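Local coordinates for protein EcmrR transcriptional regulator (Escherichia coli, PDB 6WL5) that binds the cation cetyl-trimethyl-ammonium in its C-terminal domain and probably activates transcription on sensing drugs, as a MerR-family regulator, at residues A[55-60]-A[133-138]; A[104-109]-A[146-151]; A[111-116]-A[150-155]. One frame throughout, in Å; residues are numbered along the deposited sequence. Where two conformers were deposited one is given.

Contact 1. Residues A[55-60]-A[133-138]. With 16A (cetyl-trimethyl-ammonium), chain E; 16A (cetyl-trimethyl-ammonium), chain F.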
loop_
_atom_site.group_PDB
_atom_site.type_symbol
_atom_site.label_atom_id
_atom_site.label_comp_id
_atom_site.label_asym_id
_atom_site.label_seq_id
_atom_site.Cartn_x
_atom_site.Cartn_y
_atom_site.Cartn_z
ATOM N N CYS A 55 -3.015 3.453 -4.857
ATOM C CA CYS A 55 -1.699 3.937 -4.456
ATOM C C CYS A 55 -1.393 3.263 -3.137
ATOM O O CYS A 55 -2.159 3.408 -2.192
ATOM C CB CYS A 55 -1.761 5.450 -4.277
ATOM S SG CYS A 55 -0.226 6.148 -3.644
ATOM N N PHE A 56 -0.311 2.482 -3.082
ATOM C CA PHE A 56 -0.150 1.602 -1.934
ATOM C C PHE A 56 1.312 1.259 -1.714
ATOM O O PHE A 56 2.149 1.306 -2.634
ATOM C CB PHE A 56 -0.946 0.293 -2.099
ATOM C CG PHE A 56 -0.610 -0.473 -3.340
ATOM C CD1 PHE A 56 -1.207 -0.141 -4.545
ATOM C CD2 PHE A 56 0.283 -1.537 -3.316
ATOM C CE1 PHE A 56 -0.922 -0.829 -5.724
ATOM C CE2 PHE A 56 0.563 -2.256 -4.487
ATOM C CZ PHE A 56 -0.055 -1.900 -5.695
ATOM N N THR A 57 1.615 0.948 -0.466
ATOM C CA THR A 57 2.912 0.418 -0.091
ATOM C C THR A 57 2.791 -1.097 0.050
ATOM O O THR A 57 1.884 -1.597 0.719
ATOM C CB THR A 57 3.374 1.007 1.240
ATOM O OG1 THR A 57 3.522 2.420 1.073
ATOM C CG2 THR A 57 4.709 0.380 1.720
ATOM N N LEU A 58 3.749 -1.807 -0.525
ATOM C CA LEU A 58 3.948 -3.202 -0.216
ATOM C C LEU A 58 4.974 -3.319 0.901
ATOM O O LEU A 58 6.099 -2.800 0.787
ATOM C CB LEU A 58 4.449 -3.928 -1.458
ATOM C CG LEU A 58 3.481 -3.978 -2.649
ATOM C CD1 LEU A 58 4.110 -4.628 -3.849
ATOM C CD2 LEU A 58 2.251 -4.698 -2.204
ATOM N N TYR A 59 4.608 -4.046 1.952
ATOM C CA TYR A 59 5.524 -4.368 3.048
ATOM C C TYR A 59 6.081 -5.776 2.851
ATOM O O TYR A 59 5.374 -6.753 3.081
ATOM C CB TYR A 59 4.777 -4.254 4.375
ATOM C CG TYR A 59 4.570 -2.786 4.763
ATOM C CD1 TYR A 59 5.517 -2.087 5.493
ATOM C CD2 TYR A 59 3.417 -2.091 4.378
ATOM C CE1 TYR A 59 5.351 -0.747 5.804
ATOM C CE2 TYR A 59 3.234 -0.751 4.701
ATOM C CZ TYR A 59 4.194 -0.081 5.435
ATOM O OH TYR A 59 4.009 1.253 5.807
ATOM N N HIS A 60 7.349 -5.868 2.443
ATOM C CA HIS A 60 7.967 -7.118 2.005
ATOM C C HIS A 60 8.696 -7.876 3.101
ATOM O O HIS A 60 9.163 -9.004 2.847
ATOM C CB HIS A 60 8.940 -6.818 0.863
ATOM C CG HIS A 60 8.266 -6.417 -0.415
ATOM N ND1 HIS A 60 7.318 -7.207 -1.032
ATOM C CD2 HIS A 60 8.435 -5.337 -1.217
ATOM C CE1 HIS A 60 6.931 -6.636 -2.156
ATOM N NE2 HIS A 60 7.601 -5.504 -2.299
ATOM N N GLU A 133 -0.761 -1.381 1.839
ATOM C CA GLU A 133 -1.276 -0.266 2.624
ATOM C C GLU A 133 -1.702 0.789 1.619
ATOM O O GLU A 133 -0.860 1.456 1.023
ATOM C CB GLU A 133 -0.161 0.244 3.545
ATOM C CG GLU A 133 -0.502 1.380 4.476
ATOM C CD GLU A 133 0.671 1.581 5.438
ATOM O OE1 GLU A 133 0.649 0.932 6.490
ATOM O OE2 GLU A 133 1.621 2.337 5.087
ATOM N N SER A 134 -3.006 0.902 1.384
ATOM C CA SER A 134 -3.567 1.663 0.279
ATOM C C SER A 134 -4.063 3.016 0.790
ATOM O O SER A 134 -5.019 3.073 1.582
ATOM C CB SER A 134 -4.728 0.864 -0.314
ATOM O OG SER A 134 -5.329 1.567 -1.381
ATOM N N TYR A 135 -3.473 4.097 0.263
ATOM C CA TYR A 135 -3.718 5.452 0.741
ATOM C C TYR A 135 -4.885 6.034 -0.045
ATOM O O TYR A 135 -4.821 6.128 -1.276
ATOM C CB TYR A 135 -2.465 6.321 0.537
ATOM C CG TYR A 135 -1.270 5.631 1.179
ATOM C CD1 TYR A 135 -1.174 5.516 2.543
ATOM C CD2 TYR A 135 -0.276 5.062 0.399
ATOM C CE1 TYR A 135 -0.108 4.835 3.138
ATOM C CE2 TYR A 135 0.784 4.408 0.967
ATOM C CZ TYR A 135 0.862 4.272 2.330
ATOM O OH TYR A 135 1.941 3.584 2.851
ATOM N N ILE A 136 -5.941 6.424 0.665
ATOM C CA ILE A 136 -7.168 6.922 0.038
ATOM C C ILE A 136 -7.355 8.407 0.315
ATOM O O ILE A 136 -7.221 9.246 -0.593
ATOM C CB ILE A 136 -8.378 6.061 0.482
ATOM C CG1 ILE A 136 -8.168 4.595 0.118
ATOM C CG2 ILE A 136 -9.674 6.587 -0.122
ATOM C CD1 ILE A 136 -9.114 3.669 0.825
ATOM N N ASP A 137 -7.649 8.728 1.568
ATOM C CA ASP A 137 -7.762 10.097 2.054
ATOM C C ASP A 137 -6.650 10.384 3.063
ATOM O O ASP A 137 -6.253 9.511 3.838
ATOM C CB ASP A 137 -9.126 10.296 2.711
ATOM C CG ASP A 137 -10.291 10.176 1.731
ATOM O OD1 ASP A 137 -10.152 10.495 0.526
ATOM O OD2 ASP A 137 -11.343 9.722 2.212
ATOM N N GLY A 138 -6.114 11.587 3.003
ATOM C CA GLY A 138 -4.957 11.931 3.813
ATOM C C GLY A 138 -4.691 13.422 3.700
ATOM O O GLY A 138 -5.571 14.185 3.303
HETATM C C1 16A E . 1.912 -16.538 11.385
HETATM C C2 16A E . 2.498 -15.244 10.843
HETATM C C3 16A E . 2.704 -14.209 11.946
HETATM C C4 16A E . 2.725 -12.760 11.448
HETATM C C5 16A E . 3.139 -12.563 9.988
HETATM C C6 16A E . 3.421 -11.090 9.716
HETATM C C7 16A E . 4.232 -10.805 8.464
HETATM C C8 16A E . 4.623 -9.333 8.476
HETATM C C9 16A E . 4.237 -8.667 7.183
HETATM C C10 16A E . 5.235 -7.608 6.713
HETATM C C11 16A E . 5.538 -6.486 7.698
HETATM C C12 16A E . 4.365 -5.547 7.948
HETATM C C13 16A E . 4.910 -4.231 8.504
HETATM C C14 16A E . 3.837 -3.161 8.456
HETATM C C15 16A E . 4.273 -1.910 9.200
HETATM C C16 16A E . 3.268 -0.831 8.911
HETATM N N1 16A E . 3.469 0.372 9.735
HETATM C C17 16A E . 4.849 0.890 9.689
HETATM C C18 16A E . 2.523 1.337 9.153
HETATM C C19 16A E . 3.004 0.138 11.105
HETATM C C1 16A F . 3.516 22.982 4.960
HETATM C C2 16A F . 2.990 21.639 5.381
HETATM C C3 16A F . 3.567 20.676 4.361
HETATM C C4 16A F . 2.660 19.488 4.213
HETATM C C5 16A F . 3.183 18.651 3.073
HETATM C C6 16A F . 2.042 17.925 2.416
HETATM C C7 16A F . 2.555 17.115 1.261
HETATM C C8 16A F . 1.473 16.247 0.701
HETATM C C9 16A F . 1.984 15.437 -0.476
HETATM C C10 16A F . 1.108 14.221 -0.628
HETATM C C11 16A F . 1.728 13.054 -1.408
HETATM C C12 16A F . 0.761 11.904 -1.094
HETATM C C13 16A F . 0.913 10.608 -1.878
HETATM C C14 16A F . -0.341 9.693 -1.812
HETATM C C15 16A F . -1.110 9.798 -3.124
HETATM C C16 16A F . -2.526 10.367 -3.088
HETATM N N1 16A F . -3.477 9.519 -3.838
HETATM C C17 16A F . -3.903 8.372 -3.028
HETATM C C18 16A F . -4.639 10.359 -4.138
HETATM C C19 16A F . -2.962 8.988 -5.108
HETATM O O HOH W 1 -5.241 3.882 -2.914
#

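Contact 2. Residues A[104-109]-A[146-151]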
loop_
_atom_site.group_PDB
_atom_site.type_symbol
_atom_site.label_atom_id
_atom_site.label_comp_id
_atom_site.label_asym_id
_atom_site.label_seq_id
_atom_site.Cartn_x
_atom_site.Cartn_y
_atom_site.Cartn_z
ATOM N N GLY A 104 -8.049 7.741 10.386
ATOM C CA GLY A 104 -7.226 8.568 11.227
ATOM C C GLY A 104 -5.750 8.570 10.901
ATOM O O GLY A 104 -5.289 8.067 9.867
ATOM N N PRO A 105 -4.997 9.249 11.772
ATOM C CA PRO A 105 -3.565 9.433 11.561
ATOM C C PRO A 105 -2.795 8.127 11.604
ATOM O O PRO A 105 -3.286 7.081 12.041
ATOM C CB PRO A 105 -3.142 10.337 12.737
ATOM C CG PRO A 105 -4.352 10.875 13.316
ATOM C CD PRO A 105 -5.500 10.007 12.932
ATOM N N TYR A 106 -1.574 8.194 11.077
ATOM C CA TYR A 106 -0.786 6.988 10.814
ATOM C C TYR A 106 -0.092 6.425 12.036
ATOM O O TYR A 106 0.370 5.283 11.973
ATOM C CB TYR A 106 0.224 7.256 9.701
ATOM C CG TYR A 106 -0.359 7.728 8.398
ATOM C CD1 TYR A 106 -1.509 7.141 7.879
ATOM C CD2 TYR A 106 0.240 8.723 7.659
ATOM C CE1 TYR A 106 -2.026 7.517 6.649
ATOM C CE2 TYR A 106 -0.260 9.100 6.433
ATOM C CZ TYR A 106 -1.393 8.506 5.919
ATOM O OH TYR A 106 -1.896 8.939 4.711
ATOM N N ASP A 107 -0.072 7.133 13.164
ATOM C CA ASP A 107 0.606 6.618 14.351
ATOM C C ASP A 107 -0.046 5.332 14.863
ATOM O O ASP A 107 0.623 4.522 15.503
ATOM C CB ASP A 107 0.714 7.652 15.478
ATOM C CG ASP A 107 -0.640 8.099 16.036
ATOM O OD1 ASP A 107 -1.569 8.298 15.236
ATOM O OD2 ASP A 107 -0.775 8.220 17.277
ATOM N N SER A 108 -1.325 5.112 14.565
ATOM C CA SER A 108 -2.012 3.919 15.032
ATOM C C SER A 108 -2.259 2.899 13.934
ATOM O O SER A 108 -3.025 1.956 14.152
ATOM C CB SER A 108 -3.349 4.337 15.643
ATOM O OG SER A 108 -4.086 5.162 14.748
ATOM N N LEU A 109 -1.605 3.026 12.775
ATOM C CA LEU A 109 -1.748 2.006 11.735
ATOM C C LEU A 109 -1.497 0.596 12.262
ATOM O O LEU A 109 -2.124 -0.367 11.787
ATOM C CB LEU A 109 -0.756 2.281 10.590
ATOM C CG LEU A 109 -1.183 3.322 9.547
ATOM C CD1 LEU A 109 -0.016 3.695 8.643
ATOM C CD2 LEU A 109 -2.321 2.822 8.674
ATOM N N ALA A 146 -8.641 13.093 11.481
ATOM C CA ALA A 146 -9.538 12.013 11.880
ATOM C C ALA A 146 -10.264 11.394 10.688
ATOM O O ALA A 146 -10.753 10.246 10.784
ATOM C CB ALA A 146 -10.577 12.542 12.855
ATOM N N GLU A 147 -10.307 12.106 9.557
ATOM C CA GLU A 147 -10.977 11.645 8.357
ATOM C C GLU A 147 -10.046 11.021 7.325
ATOM O O GLU A 147 -10.505 10.609 6.260
ATOM C CB GLU A 147 -11.774 12.776 7.731
ATOM C CG GLU A 147 -12.938 13.258 8.649
ATOM C CD GLU A 147 -13.932 12.129 9.079
ATOM O OE1 GLU A 147 -14.198 11.145 8.325
ATOM O OE2 GLU A 147 -14.477 12.224 10.201
ATOM N N TRP A 148 -8.767 10.873 7.636
ATOM C CA TRP A 148 -7.911 10.090 6.753
ATOM C C TRP A 148 -8.388 8.635 6.675
ATOM O O TRP A 148 -9.004 8.095 7.607
ATOM C CB TRP A 148 -6.487 10.139 7.257
ATOM C CG TRP A 148 -5.898 11.507 7.215
ATOM C CD1 TRP A 148 -6.484 12.695 6.786
ATOM C CD2 TRP A 148 -4.575 11.836 7.626
ATOM N NE1 TRP A 148 -5.567 13.719 6.881
ATOM C CE2 TRP A 148 -4.400 13.222 7.412
ATOM C CE3 TRP A 148 -3.507 11.081 8.161
ATOM C CZ2 TRP A 148 -3.195 13.871 7.724
ATOM C CZ3 TRP A 148 -2.320 11.720 8.481
ATOM C CH2 TRP A 148 -2.165 13.100 8.238
ATOM N N MET A 149 -8.134 8.004 5.534
ATOM C CA MET A 149 -8.629 6.659 5.264
ATOM C C MET A 149 -7.559 5.905 4.502
ATOM O O MET A 149 -7.144 6.323 3.408
ATOM C CB MET A 149 -9.932 6.730 4.457
ATOM C CG MET A 149 -10.349 5.420 3.880
ATOM S SD MET A 149 -11.925 5.481 3.029
ATOM C CE MET A 149 -12.932 5.855 4.440
ATOM N N THR A 150 -7.152 4.768 5.067
ATOM C CA THR A 150 -6.091 3.912 4.552
ATOM C C THR A 150 -6.600 2.494 4.663
ATOM O O THR A 150 -7.018 2.063 5.747
ATOM C CB THR A 150 -4.832 4.087 5.411
ATOM O OG1 THR A 150 -4.510 5.484 5.558
ATOM C CG2 THR A 150 -3.618 3.408 4.832
ATOM N N GLU A 151 -6.567 1.763 3.560
ATOM C CA GLU A 151 -7.023 0.389 3.576
ATOM C C GLU A 151 -5.838 -0.552 3.685
ATOM O O GLU A 151 -4.893 -0.468 2.890
ATOM C CB GLU A 151 -7.881 0.036 2.357
ATOM C CG GLU A 151 -8.406 -1.392 2.440
ATOM C CD GLU A 151 -9.499 -1.703 1.450
ATOM O OE1 GLU A 151 -10.674 -1.322 1.689
ATOM O OE2 GLU A 151 -9.180 -2.342 0.429
HETATM O O HOH W 2 -5.869 6.550 7.684
HETATM O O HOH W 3 -4.084 7.616 3.794
#

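Contact 3. Residues A[111-116]-A[150-155]. With 16A (cetyl-trimethyl-ammonium), chain E.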
loop_
_atom_site.group_PDB
_atom_site.type_symbol
_atom_site.label_atom_id
_atom_site.label_comp_id
_atom_site.label_asym_id
_atom_site.label_seq_id
_atom_site.Cartn_x
_atom_site.Cartn_y
_atom_site.Cartn_z
ATOM N N ASN A 111 -2.405 -0.917 14.698
ATOM C CA ASN A 111 -3.587 -1.561 15.254
ATOM C C ASN A 111 -4.392 -2.328 14.188
ATOM O O ASN A 111 -4.994 -3.376 14.476
ATOM C CB ASN A 111 -4.484 -0.535 15.925
ATOM C CG ASN A 111 -3.858 0.095 17.131
ATOM O OD1 ASN A 111 -2.914 -0.422 17.695
ATOM N ND2 ASN A 111 -4.434 1.180 17.580
ATOM N N ALA A 112 -4.393 -1.827 12.964
ATOM C CA ALA A 112 -5.026 -2.518 11.850
ATOM C C ALA A 112 -4.282 -3.794 11.474
ATOM O O ALA A 112 -4.907 -4.801 11.106
ATOM C CB ALA A 112 -5.084 -1.575 10.657
ATOM N N TYR A 113 -2.958 -3.764 11.492
ATOM C CA TYR A 113 -2.170 -4.965 11.233
ATOM C C TYR A 113 -2.389 -5.999 12.326
ATOM O O TYR A 113 -2.514 -7.190 12.035
ATOM C CB TYR A 113 -0.679 -4.589 11.097
ATOM C CG TYR A 113 -0.367 -3.815 9.826
ATOM C CD1 TYR A 113 -0.582 -2.444 9.752
ATOM C CD2 TYR A 113 0.086 -4.456 8.688
ATOM C CE1 TYR A 113 -0.313 -1.743 8.573
ATOM C CE2 TYR A 113 0.339 -3.772 7.508
ATOM C CZ TYR A 113 0.115 -2.419 7.448
ATOM O OH TYR A 113 0.373 -1.748 6.279
ATOM N N ILE A 114 -2.397 -5.565 13.589
ATOM C CA ILE A 114 -2.709 -6.459 14.701
ATOM C C ILE A 114 -4.044 -7.128 14.458
ATOM O O ILE A 114 -4.184 -8.363 14.555
ATOM C CB ILE A 114 -2.700 -5.650 16.013
ATOM C CG1 ILE A 114 -1.277 -5.251 16.416
ATOM C CG2 ILE A 114 -3.354 -6.461 17.124
ATOM C CD1 ILE A 114 -1.260 -4.269 17.573
ATOM N N TYR A 115 -5.039 -6.323 14.135
ATOM C CA TYR A 115 -6.373 -6.837 13.908
ATOM C C TYR A 115 -6.431 -7.851 12.786
ATOM O O TYR A 115 -7.042 -8.885 12.940
ATOM C CB TYR A 115 -7.320 -5.687 13.569
ATOM C CG TYR A 115 -8.770 -6.071 13.584
ATOM C CD1 TYR A 115 -9.412 -6.499 12.447
ATOM C CD2 TYR A 115 -9.477 -5.982 14.738
ATOM C CE1 TYR A 115 -10.751 -6.852 12.488
ATOM C CE2 TYR A 115 -10.791 -6.308 14.790
ATOM C CZ TYR A 115 -11.417 -6.741 13.667
ATOM O OH TYR A 115 -12.745 -7.028 13.805
ATOM N N LEU A 116 -5.778 -7.565 11.673
ATOM C CA LEU A 116 -5.836 -8.489 10.537
ATOM C C LEU A 116 -5.046 -9.763 10.812
ATOM O O LEU A 116 -5.470 -10.846 10.407
ATOM C CB LEU A 116 -5.356 -7.816 9.248
ATOM C CG LEU A 116 -6.378 -6.893 8.580
ATOM C CD1 LEU A 116 -5.708 -6.215 7.409
ATOM C CD2 LEU A 116 -7.596 -7.687 8.141
ATOM N N THR A 150 -7.152 4.768 5.067
ATOM C CA THR A 150 -6.091 3.912 4.552
ATOM C C THR A 150 -6.600 2.494 4.663
ATOM O O THR A 150 -7.018 2.063 5.747
ATOM C CB THR A 150 -4.832 4.087 5.411
ATOM O OG1 THR A 150 -4.510 5.484 5.558
ATOM C CG2 THR A 150 -3.618 3.408 4.832
ATOM N N GLU A 151 -6.567 1.763 3.560
ATOM C CA GLU A 151 -7.023 0.389 3.576
ATOM C C GLU A 151 -5.838 -0.552 3.685
ATOM O O GLU A 151 -4.893 -0.468 2.890
ATOM C CB GLU A 151 -7.881 0.036 2.357
ATOM C CG GLU A 151 -8.406 -1.392 2.440
ATOM C CD GLU A 151 -9.499 -1.703 1.450
ATOM O OE1 GLU A 151 -10.674 -1.322 1.689
ATOM O OE2 GLU A 151 -9.180 -2.342 0.429
ATOM N N ILE A 152 -5.888 -1.433 4.676
ATOM C CA ILE A 152 -4.841 -2.450 4.880
ATOM C C ILE A 152 -5.338 -3.759 4.280
ATOM O O ILE A 152 -6.451 -4.191 4.584
ATOM C CB ILE A 152 -4.454 -2.619 6.362
ATOM C CG1 ILE A 152 -4.118 -1.278 7.037
ATOM C CG2 ILE A 152 -3.260 -3.581 6.449
ATOM C CD1 ILE A 152 -3.138 -0.399 6.272
ATOM N N GLN A 153 -4.533 -4.356 3.403
ATOM C CA GLN A 153 -4.935 -5.522 2.602
ATOM C C GLN A 153 -3.943 -6.658 2.823
ATOM O O GLN A 153 -2.786 -6.558 2.432
ATOM C CB GLN A 153 -4.998 -5.150 1.112
ATOM C CG GLN A 153 -5.713 -3.802 0.843
ATOM C CD GLN A 153 -5.676 -3.388 -0.613
ATOM O OE1 GLN A 153 -4.648 -3.519 -1.293
ATOM N NE2 GLN A 153 -6.775 -2.798 -1.080
ATOM N N PHE A 154 -4.413 -7.761 3.410
ATOM C CA PHE A 154 -3.596 -8.958 3.608
ATOM C C PHE A 154 -3.908 -9.990 2.530
ATOM O O PHE A 154 -5.041 -10.520 2.497
ATOM C CB PHE A 154 -3.896 -9.564 4.985
ATOM C CG PHE A 154 -3.092 -8.987 6.131
ATOM C CD1 PHE A 154 -2.595 -7.689 6.115
ATOM C CD2 PHE A 154 -2.831 -9.759 7.234
ATOM C CE1 PHE A 154 -1.877 -7.186 7.183
ATOM C CE2 PHE A 154 -2.091 -9.266 8.291
ATOM C CZ PHE A 154 -1.612 -7.975 8.264
ATOM N N PRO A 155 -2.966 -10.311 1.643
ATOM C CA PRO A 155 -3.192 -11.406 0.679
ATOM C C PRO A 155 -3.317 -12.725 1.420
ATOM O O PRO A 155 -2.444 -13.082 2.207
ATOM C CB PRO A 155 -1.937 -11.364 -0.207
ATOM C CG PRO A 155 -1.318 -9.989 0.044
ATOM C CD PRO A 155 -1.627 -9.721 1.498
HETATM C C1 16A E . 1.912 -16.538 11.385
HETATM C C2 16A E . 2.498 -15.244 10.843
HETATM C C3 16A E . 2.704 -14.209 11.946
HETATM C C4 16A E . 2.725 -12.760 11.448
HETATM C C5 16A E . 3.139 -12.563 9.988
HETATM C C6 16A E . 3.421 -11.090 9.716
HETATM C C7 16A E . 4.232 -10.805 8.464
HETATM C C8 16A E . 4.623 -9.333 8.476
HETATM C C9 16A E . 4.237 -8.667 7.183
HETATM C C10 16A E . 5.235 -7.608 6.713
HETATM C C11 16A E . 5.538 -6.486 7.698
HETATM C C12 16A E . 4.365 -5.547 7.948
HETATM C C13 16A E . 4.910 -4.231 8.504
HETATM C C14 16A E . 3.837 -3.161 8.456
HETATM C C15 16A E . 4.273 -1.910 9.200
HETATM C C16 16A E . 3.268 -0.831 8.911
HETATM N N1 16A E . 3.469 0.372 9.735
HETATM C C17 16A E . 4.849 0.890 9.689
HETATM C C18 16A E . 2.523 1.337 9.153
HETATM C C19 16A E . 3.004 0.138 11.105
#

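Contact 1. Residues A[55-60]-A[133-138]
The ring of Tyr-59 meets Glu-133 at its edge, where CB of the glutamate lies in plane. One face of this ring takes Thr-57 CG2, the opposite face C14 of cetyl-trimethyl-ammonium (chain E), 3.6 Å from Tyr-59 CD1. The Tyr-135 ring carries Glu-133 O over one face, toward the rim, and Thr-57 OG1 at its edge, 2.6 Å from Tyr-135 OH; Tyr-29 OH is a second partner of Thr-57 OG1. Both phenols turn to one carboxylate oxygen: Tyr-59 OH gives its proton to Glu-133 OE2 (2.7 Å), 35° out of the carboxylate plane, and Tyr-135 OH uses the anti lone pair of Glu-133 OE2 (2.6 Å). CG of the glutamate stands anti to the backbone N (chi1 -178°) and the chain continues extended, carrying the carboxylate out to the phenols. Strands 55-59 and 133-137 are antiparallel neighbours in the sheet of this GyrI-like domain. Thr-57 and Glu-133 form a hydrogen-bonded pair, Phe-56 and Ser-134 the non-hydrogen-bonded one. Tyr-113 OH is hydrogen-bonded to Glu-133 OE1, which also lies 3.3 Å from C18 on the ammonium head of the chain E ligand. A carboxylate suits this buried place, since its charge probably offsets that of the cation.

Contact 2. Residues A[104-109]-A[146-151]
The loop that leads from strand 88-103 into helix 109-123 packs here against the start of strand 149-158 and the residues leading into it, and its Tyr-106 lines a cetyl-trimethyl-ammonium pocket. Gly-104 N donates to Trp-148 O (3.0 Å), approaching from above the carbonyl plane. Glycine fits this position because, at its backbone angles, a CB would press against the preceding carbonyl oxygen and Pro-105 CD. The Trp-148 side chain lies beside the loop: CB is 3.5 Å from Gly-104 O, and CE3 of the indole is 3.8 Å from Pro-105 CA. CE3 also sits over the centre of one face of the Tyr-106 ring, whose plane is turned 43° from the indole six-membered ring, an oblique pairing. The threonine at 150 is placed with OG1 anti to the carbonyl carbon (chi1 -51°), at the edge of the same phenol, Thr-150 OG1 lying 3.4 Å from Tyr-106 CE1; its other branch, CG2, meets Leu-109 CD2 at 4.1 Å. Two waters complete the join. Thr-150 OG1 donates to one that in turn donates to Gly-104 O, and accepts from a second that is hydrogen-bonded to Tyr-106 OH. The indole NE1 finds its partner outside, at Lys-142 O. A single hydroxyl thus acts as donor and acceptor together, so that water links the strand to the loop's backbone and to the phenol that borders the pocket.

Contact 3. Residues A[111-116]-A[150-155]
Tyr-113 and Ile-152 meet at about a right angle, the CG2 methyl of the isoleucine lying over one face of the phenol, 3.9 Å from the ring centroid, a CH-pi contact. The opposite face carries C14 of cetyl-trimethyl-ammonium (chain E), 3.7 Å from Tyr-113 CE2, and the ring is thereby held between the strand and the ligand. Ile-152 divides its branches: CG2, anti to the backbone N, serves the ring and Leu-116 CD1, while CG1, anti to the carbonyl carbon (chi1 -51°), touches Ala-112 CB at 3.8 Å and carries CD1 on to the tyrosine hydroxyl. A beta-branched residue suits a strand that must fill two directions at once, and alanine, with CB alone, lets the helix come close there. Helix 109-123 lies across one face of the antiparallel sheet, its segment 111-116 running at 33° to strand 150-155 with the axes 9.3 Å apart. Ala-112, Tyr-113 and Leu-116 of the helix meet Ile-152 and Phe-154 of the strand, two positions that point to the same side of the sheet. Leu-116 covers one face of the Phe-154 ring: its CB stands over the ring centre, 3.7 Å from the centroid, a CH-pi contact, and its CD1 reaches the strand, touching Ile-152 O and lying 3.7 Å from Phe-154 CD1. The phenylalanine chi2 of 27° sets how the ring is turned, with its face to Leu-116 and its edge to Tyr-113. At that edge, in plane, comes Tyr-113 CD2, 3.7 Å from Phe-154 CE1; the two rings are oblique. Amid these apolar groups the phenol oxygen has its polar partner outside the two segments, Tyr-113 OH being hydrogen-bonded to Glu-133 OE1.

In the fold
After strand 7-23 and two helices, strand 55-59 is the first contact segment, and contact 1 closes the longest loop, returning to it with strand 132-137 after strands 69-77 and 88-103 and helix 109-123. Contacts 2 and 3 begin inside that loop, at the loop 104-109 and at helix 111-116, but end beyond it on strand 149-158; both therefore cross contact 1, whereas contacts 2 and 3 share Thr-150 and Glu-151. Strands 132-137 and 149-158 are sheet neighbours, joined by a probable hydrogen bond from Ser-134 N to Glu-151 O. Contact 1 thus binds strand to strand, and contacts 2 and 3 fasten the loop and helix onto the sheet. All three contacts contribute residues to one ligand pocket.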